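Local coordinates for protein geranyltranstransferase (Campylobacter jejuni, PDB 3NPK) that probably catalyses the head-to-tail condensation of isoprenoid diphosphates, joining geranyl diphosphate and isopentenyl diphosphate into farnesyl diphosphate with release of pyrophosphate, at residues A[152-157]-A[168-173]; A[81-86]-A[101-106]; A[119-124]-A[132-137]; A[79-82]-A[87-90]. All coordinates share one frame; numbering follows the deposited sequence.

Interaction 1: A[152-157]-A[168-173]; sequences AIDCFF and EFLHTH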
loop_
_atom_site.group_PDB
_atom_site.type_symbol
_atom_site.label_atom_id
_atom_site.label_comp_id
_atom_site.label_asym_id
_atom_site.label_seq_id
_atom_site.Cartn_x
_atom_site.Cartn_y
_atom_site.Cartn_z
ATOM N N ALA A 152 4.995 2.225 14.485
ATOM C CA ALA A 152 3.988 2.274 15.554
ATOM C C ALA A 152 4.666 2.186 16.921
ATOM O O ALA A 152 4.314 2.913 17.863
ATOM C CB ALA A 152 2.961 1.140 15.389
ATOM N N ILE A 153 5.641 1.288 17.031
ATOM C CA ILE A 153 6.384 1.153 18.277
ATOM C C ILE A 153 7.181 2.431 18.575
ATOM O O ILE A 153 7.164 2.942 19.702
ATOM C CB ILE A 153 7.285 -0.087 18.222
ATOM C CG1 ILE A 153 6.403 -1.333 18.335
ATOM C CG2 ILE A 153 8.355 -0.069 19.335
ATOM C CD1 ILE A 153 7.134 -2.655 18.083
ATOM N N ASP A 154 7.869 2.958 17.569
ATOM C CA ASP A 154 8.650 4.189 17.751
ATOM C C ASP A 154 7.769 5.337 18.275
ATOM O O ASP A 154 8.129 6.043 19.239
ATOM C CB ASP A 154 9.305 4.585 16.427
ATOM C CG ASP A 154 10.495 5.529 16.599
ATOM O OD1 ASP A 154 11.163 5.520 17.655
ATOM O OD2 ASP A 154 10.767 6.279 15.652
ATOM N N CYS A 155 6.605 5.510 17.658
ATOM C CA CYS A 155 5.698 6.569 18.082
ATOM C C CYS A 155 5.143 6.327 19.479
ATOM O O CYS A 155 5.146 7.234 20.323
ATOM C CB CYS A 155 4.543 6.711 17.099
ATOM S SG CYS A 155 5.081 7.351 15.503
ATOM N N PHE A 156 4.677 5.112 19.749
ATOM C CA PHE A 156 4.057 4.881 21.045
ATOM C C PHE A 156 5.049 4.960 22.200
ATOM O O PHE A 156 4.698 5.447 23.279
ATOM C CB PHE A 156 3.316 3.549 21.084
ATOM C CG PHE A 156 2.588 3.328 22.374
ATOM C CD1 PHE A 156 1.386 3.970 22.611
ATOM C CD2 PHE A 156 3.124 2.522 23.367
ATOM C CE1 PHE A 156 0.711 3.799 23.812
ATOM C CE2 PHE A 156 2.450 2.335 24.584
ATOM C CZ PHE A 156 1.239 2.976 24.796
ATOM N N PHE A 157 6.278 4.492 21.988
ATOM C CA PHE A 157 7.245 4.421 23.084
ATOM C C PHE A 157 8.231 5.590 23.097
ATOM O O PHE A 157 9.199 5.586 23.855
ATOM C CB PHE A 157 7.985 3.066 23.077
ATOM C CG PHE A 157 7.093 1.891 23.384
ATOM C CD1 PHE A 157 6.827 1.537 24.702
ATOM C CD2 PHE A 157 6.522 1.134 22.363
ATOM C CE1 PHE A 157 6.005 0.453 25.005
ATOM C CE2 PHE A 157 5.713 0.047 22.657
ATOM C CZ PHE A 157 5.442 -0.296 23.978
ATOM N N GLU A 168 16.275 -2.662 20.058
ATOM C CA GLU A 168 16.743 -3.418 18.899
ATOM C C GLU A 168 15.579 -3.851 18.015
ATOM O O GLU A 168 15.645 -3.739 16.791
ATOM C CB GLU A 168 17.563 -4.629 19.354
ATOM C CG GLU A 168 18.932 -4.246 19.859
ATOM C CD GLU A 168 19.622 -5.347 20.656
ATOM O OE1 GLU A 168 18.960 -6.328 21.068
ATOM O OE2 GLU A 168 20.836 -5.212 20.897
ATOM N N PHE A 169 14.508 -4.335 18.635
ATOM C CA PHE A 169 13.316 -4.772 17.894
ATOM C C PHE A 169 12.740 -3.598 17.101
ATOM O O PHE A 169 12.425 -3.713 15.905
ATOM C CB PHE A 169 12.272 -5.334 18.881
ATOM C CG PHE A 169 11.039 -5.925 18.219
ATOM C CD1 PHE A 169 10.029 -5.095 17.728
ATOM C CD2 PHE A 169 10.878 -7.312 18.103
ATOM C CE1 PHE A 169 8.895 -5.626 17.133
ATOM C CE2 PHE A 169 9.736 -7.843 17.515
ATOM C CZ PHE A 169 8.744 -6.996 17.028
ATOM N N LEU A 170 12.597 -2.470 17.788
ATOM C CA LEU A 170 12.059 -1.254 17.172
ATOM C C LEU A 170 12.814 -0.930 15.887
ATOM O O LEU A 170 12.220 -0.802 14.821
ATOM C CB LEU A 170 12.146 -0.098 18.184
ATOM C CG LEU A 170 11.588 1.280 17.830
ATOM C CD1 LEU A 170 11.554 2.102 19.117
ATOM C CD2 LEU A 170 12.400 2.007 16.748
ATOM N N HIS A 171 14.127 -0.791 15.989
ATOM C CA HIS A 171 14.915 -0.348 14.845
ATOM C C HIS A 171 15.022 -1.403 13.761
ATOM O O HIS A 171 15.039 -1.080 12.575
ATOM C CB HIS A 171 16.292 0.128 15.308
ATOM C CG HIS A 171 16.243 1.483 15.931
ATOM N ND1 HIS A 171 16.566 1.735 17.249
ATOM C CD2 HIS A 171 15.861 2.669 15.403
ATOM C CE1 HIS A 171 16.396 3.022 17.498
ATOM N NE2 HIS A 171 15.983 3.611 16.390
ATOM N N THR A 172 15.104 -2.666 14.150
ATOM C CA THR A 172 15.177 -3.703 13.137
ATOM C C THR A 172 13.919 -3.676 12.281
ATOM O O THR A 172 13.998 -3.875 11.074
ATOM C CB THR A 172 15.431 -5.089 13.728
ATOM O OG1 THR A 172 16.651 -5.053 14.456
ATOM C CG2 THR A 172 15.658 -6.089 12.596
ATOM N N HIS A 173 12.767 -3.397 12.885
ATOM C CA HIS A 173 11.531 -3.385 12.121
ATOM C C HIS A 173 11.352 -2.068 11.377
ATOM O O HIS A 173 10.966 -2.066 10.198
ATOM C CB HIS A 173 10.325 -3.712 13.022
ATOM C CG HIS A 173 10.264 -5.157 13.409
ATOM N ND1 HIS A 173 11.086 -5.701 14.375
ATOM C CD2 HIS A 173 9.508 -6.177 12.938
ATOM C CE1 HIS A 173 10.835 -6.996 14.482
ATOM N NE2 HIS A 173 9.876 -7.309 13.626
#
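The phenyl ring of Phe169 is approached obliquely by Ile153, whose CD1 lies 3.6 Å from Phe169 CE1, while one face of that ring is roofed by His173, with His173 CE1 3.2 Å above the plane and over its centre. The imidazole is held there by His173 ND1, which donates to Phe169 O at 2.8 Å with an N-H...O angle of 155°; the acceptor lies close to the ring plane of His173. Within segment 152-157, Phe156 CD2 lies 3.6 Å above the centre of the Phe157 ring. Phe23 of the second subunit meets Phe169 edge-to-face and packs on Ile153, so the aromatic side of the contact belongs to the dimer interface.

Leu170 fills the middle. Its CG stands 3.8 Å from Ile153 CG2, and the two side chains run antiparallel alongside one another. Helices 147-156 and 164-189 of the all-helical prenyltransferase fold meet here, the axes of the short segments 9.5 Å apart at closest and at 132°.

Both methyls of Leu170 also rest against Asp154 OD1, Leu170 CD1 at 3.7 Å. The other oxygen, OD2, forms a salt bridge with Lys174; dispersion thus joins the helices, and Lys174 probably offsets the charge against leucine.

Interaction 2: A[81-86]-A[101-106]; sequences DLPAMD and YDETTA
Leu82 and Pro83 reach helix 103-122 from the loop that carries the first aspartate-rich motif of trans-prenyltransferases, here DDLPAMD, with its acids Asp80, Asp81 and Asp86; in relatives this motif binds the magnesium ions that hold substrate diphosphate. Two small contacts make up the first shell. Leu82 presents one methyl, CD2, to Ala106 CB at 3.7 Å. Beside it Pro83 and Glu103 reach toward each other, and the ring atom CG of Pro83 stands 3.3 Å from Glu103 OE2, so that a carboxylate oxygen rests against the proline ring.

The torsions account for both meetings. Glu103 is extended beyond CG (chi2 -180°), which carries its carboxylate out to the proline, while Leu82 has CG beside its own backbone N (chi1 -75°), and its CD2 branch ends nearer the helix than its CB direction suggests. Pro83 occupies the second position of a type I beta turn closed by the bond from Met85 N to Leu82 O, 2.9 Å long.

Farther out, His98 packs on Pro83, Glu103 and Ala106, and Ile107 of the second subunit packs on Leu82. The start of the helix is fixed by Asp102 as N-cap: its OD1 takes Thr105 N at 2.8 Å, nearly in line with the C-O bond, and Thr105 OG1 at 2.8 Å from above the carboxylate plane.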
loop_
_atom_site.group_PDB
_atom_site.type_symbol
_atom_site.label_atom_id
_atom_site.label_comp_id
_atom_site.label_asym_id
_atom_site.label_seq_id
_atom_site.Cartn_x
_atom_site.Cartn_y
_atom_site.Cartn_z
ATOM N N ASP A 81 6.208 12.401 8.769
ATOM C CA ASP A 81 6.374 13.844 8.974
ATOM C C ASP A 81 5.078 14.539 9.418
ATOM O O ASP A 81 5.117 15.702 9.838
ATOM C CB ASP A 81 6.902 14.514 7.691
ATOM C CG ASP A 81 8.379 14.249 7.455
ATOM O OD1 ASP A 81 9.064 13.821 8.409
ATOM O OD2 ASP A 81 8.858 14.461 6.314
ATOM N N LEU A 82 3.946 13.831 9.353
ATOM C CA LEU A 82 2.642 14.427 9.683
ATOM C C LEU A 82 2.612 14.979 11.105
ATOM O O LEU A 82 3.314 14.492 11.986
ATOM C CB LEU A 82 1.520 13.404 9.535
ATOM C CG LEU A 82 1.111 13.059 8.102
ATOM C CD1 LEU A 82 0.187 11.840 8.115
ATOM C CD2 LEU A 82 0.432 14.249 7.423
ATOM N N PRO A 83 1.782 16.002 11.338
ATOM C CA PRO A 83 1.682 16.557 12.692
ATOM C C PRO A 83 1.408 15.509 13.771
ATOM O O PRO A 83 1.913 15.666 14.885
ATOM C CB PRO A 83 0.509 17.530 12.581
ATOM C CG PRO A 83 0.624 18.018 11.151
ATOM C CD PRO A 83 1.042 16.801 10.353
ATOM N N ALA A 84 0.626 14.476 13.461
ATOM C CA ALA A 84 0.302 13.452 14.467
ATOM C C ALA A 84 1.547 12.689 14.901
ATOM O O ALA A 84 1.628 12.183 16.025
ATOM C CB ALA A 84 -0.742 12.474 13.931
HETATM N N MSE A 85 2.510 12.591 13.995
HETATM C CA MSE A 85 3.731 11.853 14.286
HETATM C C MSE A 85 4.907 12.787 14.521
HETATM O O MSE A 85 4.949 13.449 15.565
HETATM C CB MSE A 85 3.986 10.778 13.228
HETATM C CG MSE A 85 3.004 9.628 13.424
HETATM SE SE MSE A 85 3.231 8.103 12.268
HETATM C CE MSE A 85 1.975 8.567 10.872
ATOM N N ASP A 86 5.853 12.866 13.589
ATOM C CA ASP A 86 7.043 13.695 13.827
ATOM C C ASP A 86 6.768 15.201 13.720
ATOM O O ASP A 86 7.538 16.006 14.242
ATOM C CB ASP A 86 8.216 13.312 12.909
ATOM C CG ASP A 86 8.855 11.983 13.274
ATOM O OD1 ASP A 86 8.571 11.435 14.360
ATOM O OD2 ASP A 86 9.667 11.487 12.462
ATOM N N TYR A 101 0.784 22.066 1.043
ATOM C CA TYR A 101 -0.587 21.821 0.625
ATOM C C TYR A 101 -1.514 21.788 1.834
ATOM O O TYR A 101 -1.936 22.839 2.317
ATOM C CB TYR A 101 -0.661 20.555 -0.230
ATOM C CG TYR A 101 0.116 20.730 -1.508
ATOM C CD1 TYR A 101 1.365 20.142 -1.680
ATOM C CD2 TYR A 101 -0.389 21.518 -2.539
ATOM C CE1 TYR A 101 2.086 20.328 -2.857
ATOM C CE2 TYR A 101 0.314 21.707 -3.709
ATOM C CZ TYR A 101 1.550 21.114 -3.868
ATOM O OH TYR A 101 2.246 21.314 -5.048
ATOM N N ASP A 102 -1.806 20.601 2.340
ATOM C CA ASP A 102 -2.582 20.450 3.563
ATOM C C ASP A 102 -2.440 19.013 4.060
ATOM O O ASP A 102 -1.842 18.182 3.386
ATOM C CB ASP A 102 -4.059 20.831 3.347
ATOM C CG ASP A 102 -4.691 20.143 2.144
ATOM O OD1 ASP A 102 -4.440 18.959 1.932
ATOM O OD2 ASP A 102 -5.463 20.786 1.403
ATOM N N GLU A 103 -2.968 18.721 5.241
ATOM C CA GLU A 103 -2.777 17.388 5.811
ATOM C C GLU A 103 -3.451 16.337 4.965
ATOM O O GLU A 103 -2.922 15.245 4.803
ATOM C CB GLU A 103 -3.322 17.325 7.232
ATOM C CG GLU A 103 -2.412 17.991 8.236
ATOM C CD GLU A 103 -2.962 17.914 9.636
ATOM O OE1 GLU A 103 -3.849 17.069 9.889
ATOM O OE2 GLU A 103 -2.514 18.719 10.478
ATOM N N THR A 104 -4.633 16.658 4.450
ATOM C CA THR A 104 -5.357 15.709 3.613
ATOM C C THR A 104 -4.493 15.274 2.431
ATOM O O THR A 104 -4.368 14.078 2.134
ATOM C CB THR A 104 -6.666 16.313 3.093
ATOM O OG1 THR A 104 -7.562 16.499 4.199
ATOM C CG2 THR A 104 -7.288 15.385 2.046
ATOM N N THR A 105 -3.877 16.241 1.761
ATOM C CA THR A 105 -3.023 15.933 0.615
ATOM C C THR A 105 -1.838 15.052 1.029
ATOM O O THR A 105 -1.498 14.088 0.344
ATOM C CB THR A 105 -2.527 17.226 -0.048
ATOM O OG1 THR A 105 -3.664 17.956 -0.532
ATOM C CG2 THR A 105 -1.586 16.950 -1.236
ATOM N N ALA A 106 -1.208 15.380 2.153
ATOM C CA ALA A 106 -0.069 14.585 2.617
ATOM C C ALA A 106 -0.512 13.139 2.896
ATOM O O ALA A 106 0.164 12.165 2.494
ATOM C CB ALA A 106 0.551 15.213 3.867
#

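Interaction 3: A[119-124]-A[132-137]; sequences LVLSHA and IKLIKT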
loop_
_atom_site.group_PDB
_atom_site.type_symbol
_atom_site.label_atom_id
_atom_site.label_comp_id
_atom_site.label_asym_id
_atom_site.label_seq_id
_atom_site.Cartn_x
_atom_site.Cartn_y
_atom_site.Cartn_z
ATOM N N LEU A 119 1.624 -1.361 -7.899
ATOM C CA LEU A 119 1.294 -1.243 -9.317
ATOM C C LEU A 119 2.566 -1.284 -10.166
ATOM O O LEU A 119 2.648 -2.024 -11.145
ATOM C CB LEU A 119 0.503 0.040 -9.602
ATOM C CG LEU A 119 -0.049 0.171 -11.025
ATOM C CD1 LEU A 119 -0.994 -0.992 -11.362
ATOM C CD2 LEU A 119 -0.781 1.493 -11.171
ATOM N N VAL A 120 3.561 -0.495 -9.780
ATOM C CA VAL A 120 4.815 -0.440 -10.528
ATOM C C VAL A 120 5.511 -1.798 -10.512
ATOM O O VAL A 120 5.991 -2.282 -11.544
ATOM C CB VAL A 120 5.749 0.664 -9.982
ATOM C CG1 VAL A 120 7.175 0.484 -10.515
ATOM C CG2 VAL A 120 5.185 2.030 -10.340
ATOM N N LEU A 121 5.553 -2.441 -9.348
ATOM C CA LEU A 121 6.223 -3.739 -9.270
ATOM C C LEU A 121 5.509 -4.751 -10.168
ATOM O O LEU A 121 6.156 -5.534 -10.896
ATOM C CB LEU A 121 6.212 -4.236 -7.828
ATOM C CG LEU A 121 7.542 -4.640 -7.237
ATOM C CD1 LEU A 121 7.364 -5.142 -5.786
ATOM C CD2 LEU A 121 8.200 -5.635 -8.154
ATOM N N SER A 122 4.181 -4.739 -10.142
ATOM C CA SER A 122 3.418 -5.730 -10.889
ATOM C C SER A 122 3.563 -5.564 -12.405
ATOM O O SER A 122 3.344 -6.520 -13.153
ATOM C CB SER A 122 1.949 -5.720 -10.466
ATOM O OG SER A 122 1.263 -4.560 -10.910
ATOM N N HIS A 123 3.914 -4.352 -12.832
ATOM C CA HIS A 123 4.134 -4.051 -14.248
ATOM C C HIS A 123 5.590 -4.151 -14.733
ATOM O O HIS A 123 5.875 -3.919 -15.917
ATOM C CB HIS A 123 3.548 -2.677 -14.585
ATOM C CG HIS A 123 2.079 -2.712 -14.854
ATOM N ND1 HIS A 123 1.123 -2.452 -13.888
ATOM C CD2 HIS A 123 1.395 -2.977 -15.995
ATOM C CE1 HIS A 123 -0.082 -2.547 -14.431
ATOM N NE2 HIS A 123 0.056 -2.878 -15.700
ATOM N N ALA A 124 6.503 -4.555 -13.848
ATOM C CA ALA A 124 7.897 -4.693 -14.246
ATOM C C ALA A 124 8.047 -5.743 -15.349
ATOM O O ALA A 124 7.265 -6.710 -15.434
ATOM C CB ALA A 124 8.763 -5.064 -13.059
ATOM N N ILE A 132 5.935 -12.000 -8.197
ATOM C CA ILE A 132 5.210 -12.422 -6.994
ATOM C C ILE A 132 6.165 -12.521 -5.801
ATOM O O ILE A 132 5.844 -12.053 -4.707
ATOM C CB ILE A 132 4.433 -13.749 -7.216
ATOM C CG1 ILE A 132 3.235 -13.484 -8.130
ATOM C CG2 ILE A 132 3.986 -14.357 -5.887
ATOM C CD1 ILE A 132 2.188 -12.565 -7.536
ATOM N N LYS A 133 7.358 -13.081 -6.019
ATOM C CA LYS A 133 8.344 -13.120 -4.930
ATOM C C LYS A 133 8.698 -11.717 -4.458
ATOM O O LYS A 133 8.774 -11.473 -3.253
ATOM C CB LYS A 133 9.603 -13.869 -5.347
ATOM C CG LYS A 133 9.336 -15.352 -5.480
ATOM C CD LYS A 133 10.594 -16.155 -5.716
ATOM C CE LYS A 133 10.229 -17.638 -5.833
ATOM N NZ LYS A 133 9.297 -17.887 -6.964
ATOM N N LEU A 134 8.926 -10.803 -5.402
ATOM C CA LEU A 134 9.280 -9.430 -5.052
ATOM C C LEU A 134 8.172 -8.734 -4.270
ATOM O O LEU A 134 8.452 -7.990 -3.329
ATOM C CB LEU A 134 9.596 -8.618 -6.309
ATOM C CG LEU A 134 10.844 -9.068 -7.090
ATOM C CD1 LEU A 134 10.916 -8.345 -8.432
ATOM C CD2 LEU A 134 12.092 -8.806 -6.268
ATOM N N ILE A 135 6.928 -8.952 -4.677
ATOM C CA ILE A 135 5.785 -8.357 -3.976
ATOM C C ILE A 135 5.662 -8.919 -2.551
ATOM O O ILE A 135 5.397 -8.172 -1.605
ATOM C CB ILE A 135 4.502 -8.538 -4.788
ATOM C CG1 ILE A 135 4.602 -7.646 -6.041
ATOM C CG2 ILE A 135 3.266 -8.203 -3.937
ATOM C CD1 ILE A 135 3.617 -7.999 -7.132
ATOM N N LYS A 136 5.879 -10.227 -2.393
ATOM C CA LYS A 136 5.887 -10.813 -1.055
ATOM C C LYS A 136 6.954 -10.175 -0.191
ATOM O O LYS A 136 6.704 -9.844 0.968
ATOM C CB LYS A 136 6.127 -12.328 -1.109
ATOM C CG LYS A 136 4.997 -13.125 -1.703
ATOM C CD LYS A 136 5.364 -14.608 -1.826
ATOM C CE LYS A 136 4.146 -15.433 -2.229
ATOM N NZ LYS A 136 4.483 -16.877 -2.399
ATOM N N THR A 137 8.148 -9.991 -0.747
ATOM C CA THR A 137 9.242 -9.422 0.036
ATOM C C THR A 137 8.953 -7.971 0.420
ATOM O O THR A 137 9.149 -7.549 1.576
ATOM C CB THR A 137 10.570 -9.530 -0.721
ATOM O OG1 THR A 137 10.838 -10.924 -0.955
ATOM C CG2 THR A 137 11.720 -8.929 0.087
#
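Leu121 carries most of the contact between helices 103-122 and 128-142, and its CB is directed at the second helix. That CB already grazes Ile135, 4.2 Å from CG1. From there the chain branches at CG, which sits between two staggered positions (chi1 -127°), and this intermediate rotation brings both methyls to bear on the second helix. CD1 lies 3.7 Å from Ile135 CG1 and also approaches the backbone at Leu134 O, 3.9 Å away. CD2 turns to Leu134 and is 3.8 Å from both its CB and its CD1. Leu121 therefore straddles two consecutive residues: it lies roughly perpendicular to Leu134 and runs antiparallel alongside Ile135. Ser122 adds a looser touch, its CB 4.4 Å from Ile135 CD1.

This is plain core packing between two successive helices of the prenyltransferase fold. Met185 of helix 164-189 packs on both leucines, while helix 59-80 contributes Ala68 against Leu121 and Val65 against Leu134. Close by, Lys136 of the second subunit packs on Ser122.

Where helix 103-122 ends, Leu119 O gathers three donors: His123 N, His123 ND1 and Ser122 OG, the last at 2.9 Å. The ring of His123 lies with that oxygen nearly in its plane. The hydroxyl nearest the contact is thus engaged within its own helix, and what passes between the segments is methyl and methylene packing, a buried hydrophobic joint.

Interaction 4: A[79-82]-A[87-90]; sequences HDDL and NADF
Ala88 points its methyl at segment 79-82 and meets the flank of the Asp81 carboxylate, its CB 3.6 Å from Asp81 OD1 and 3.8 Å from Asp81 CG. The aspartate has CG beside its own backbone N (chi1 -75°), a rotation that runs the acid alongside the methyl. Asn87 is turned the other way, with CG anti to its backbone N (chi1 -168°) and the amide directed off the contact.

Two backbone bonds fasten the loop. Ala88 N donates to Asp81 O at 2.9 Å with an N-H...O angle of 148°, and Asn87 N donates to Leu82 O at 2.8 Å. Asn87 adopts left-handed phi/psi values here. The bonds close the loop of the first aspartate-rich motif, which follows helix 59-80; the side chain of Asp80 lies about 8 Å from the bound pyrophosphate, consistent with the metal-mediated diphosphate binding of relatives.

Arg91 forms a salt bridge with Asp81 OD1. The same oxygen receives a hydrogen bond from a water at 3.1 Å, and this water also donates to Phe90 O at 2.8 Å.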
loop_
_atom_site.group_PDB
_atom_site.type_symbol
_atom_site.label_atom_id
_atom_site.label_comp_id
_atom_site.label_asym_id
_atom_site.label_seq_id
_atom_site.Cartn_x
_atom_site.Cartn_y
_atom_site.Cartn_z
ATOM N N HIS A 79 4.186 10.264 5.602
ATOM C CA HIS A 79 3.339 9.979 6.766
ATOM C C HIS A 79 4.045 10.246 8.092
ATOM O O HIS A 79 3.440 10.812 9.010
ATOM C CB HIS A 79 2.735 8.573 6.711
ATOM C CG HIS A 79 1.588 8.461 5.753
ATOM N ND1 HIS A 79 0.770 7.349 5.691
ATOM C CD2 HIS A 79 1.092 9.344 4.845
ATOM C CE1 HIS A 79 -0.160 7.543 4.770
ATOM N NE2 HIS A 79 0.016 8.744 4.240
ATOM N N ASP A 80 5.318 9.862 8.200
ATOM C CA ASP A 80 6.044 10.061 9.457
ATOM C C ASP A 80 6.180 11.550 9.798
ATOM O O ASP A 80 6.219 11.916 10.975
ATOM C CB ASP A 80 7.427 9.440 9.385
ATOM C CG ASP A 80 7.394 7.916 9.315
ATOM O OD1 ASP A 80 6.295 7.305 9.359
ATOM O OD2 ASP A 80 8.484 7.335 9.197
ATOM N N ASP A 81 6.208 12.401 8.769
ATOM C CA ASP A 81 6.374 13.844 8.974
ATOM C C ASP A 81 5.078 14.539 9.418
ATOM O O ASP A 81 5.117 15.702 9.838
ATOM C CB ASP A 81 6.902 14.514 7.691
ATOM C CG ASP A 81 8.379 14.249 7.455
ATOM O OD1 ASP A 81 9.064 13.821 8.409
ATOM O OD2 ASP A 81 8.858 14.461 6.314
ATOM N N LEU A 82 3.946 13.831 9.353
ATOM C CA LEU A 82 2.642 14.427 9.683
ATOM C C LEU A 82 2.612 14.979 11.105
ATOM O O LEU A 82 3.314 14.492 11.986
ATOM C CB LEU A 82 1.520 13.404 9.535
ATOM C CG LEU A 82 1.111 13.059 8.102
ATOM C CD1 LEU A 82 0.187 11.840 8.115
ATOM C CD2 LEU A 82 0.432 14.249 7.423
ATOM N N ASN A 87 5.690 15.585 13.033
ATOM C CA ASN A 87 5.333 17.009 12.943
ATOM C C ASN A 87 6.485 17.844 12.378
ATOM O O ASN A 87 6.864 18.878 12.951
ATOM C CB ASN A 87 4.905 17.550 14.312
ATOM C CG ASN A 87 4.246 18.913 14.223
ATOM O OD1 ASN A 87 3.741 19.302 13.170
ATOM N ND2 ASN A 87 4.233 19.645 15.341
ATOM N N ALA A 88 7.030 17.392 11.247
ATOM C CA ALA A 88 8.162 18.065 10.608
ATOM C C ALA A 88 7.709 19.145 9.631
ATOM O O ALA A 88 6.777 18.930 8.849
ATOM C CB ALA A 88 9.033 17.048 9.892
ATOM N N ASP A 89 8.390 20.287 9.656
ATOM C CA ASP A 89 8.085 21.379 8.743
ATOM C C ASP A 89 8.847 21.286 7.427
ATOM O O ASP A 89 8.461 21.925 6.445
ATOM C CB ASP A 89 8.413 22.730 9.392
ATOM C CG ASP A 89 7.434 23.117 10.489
ATOM O OD1 ASP A 89 6.350 22.512 10.594
ATOM O OD2 ASP A 89 7.749 24.056 11.245
ATOM N N PHE A 90 9.944 20.530 7.420
ATOM C CA PHE A 90 10.782 20.385 6.230
ATOM C C PHE A 90 11.278 18.955 6.063
ATOM O O PHE A 90 11.461 18.232 7.044
ATOM C CB PHE A 90 12.004 21.297 6.322
ATOM C CG PHE A 90 11.663 22.749 6.406
ATOM C CD1 PHE A 90 11.488 23.497 5.259
ATOM C CD2 PHE A 90 11.503 23.367 7.638
ATOM C CE1 PHE A 90 11.162 24.835 5.334
ATOM C CE2 PHE A 90 11.179 24.701 7.720
ATOM C CZ PHE A 90 11.012 25.440 6.565
HETATM O O HOH W 1 11.563 15.673 8.193
#

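How the interactions relate
Following the chain, interactions 4 and 2 begin together at the end of helix 59-80 and share Asp81 and Leu82. Interaction 4 closes the short loop to residues 87-90; interaction 2 starts from the same residues and closes a longer loop, to the start of helix 103-122. Interaction 3 follows in series: it uses the far end of that helix and closes the turn into helix 128-142, its centre 28 Å from that of interaction 2. Interaction 1 comes last, pairing helices 147-156 and 164-189. It returns to the aspartate-rich loop, Cys155 SG lying 3.7 Å from Met85 CG. All four contacts touch the second subunit.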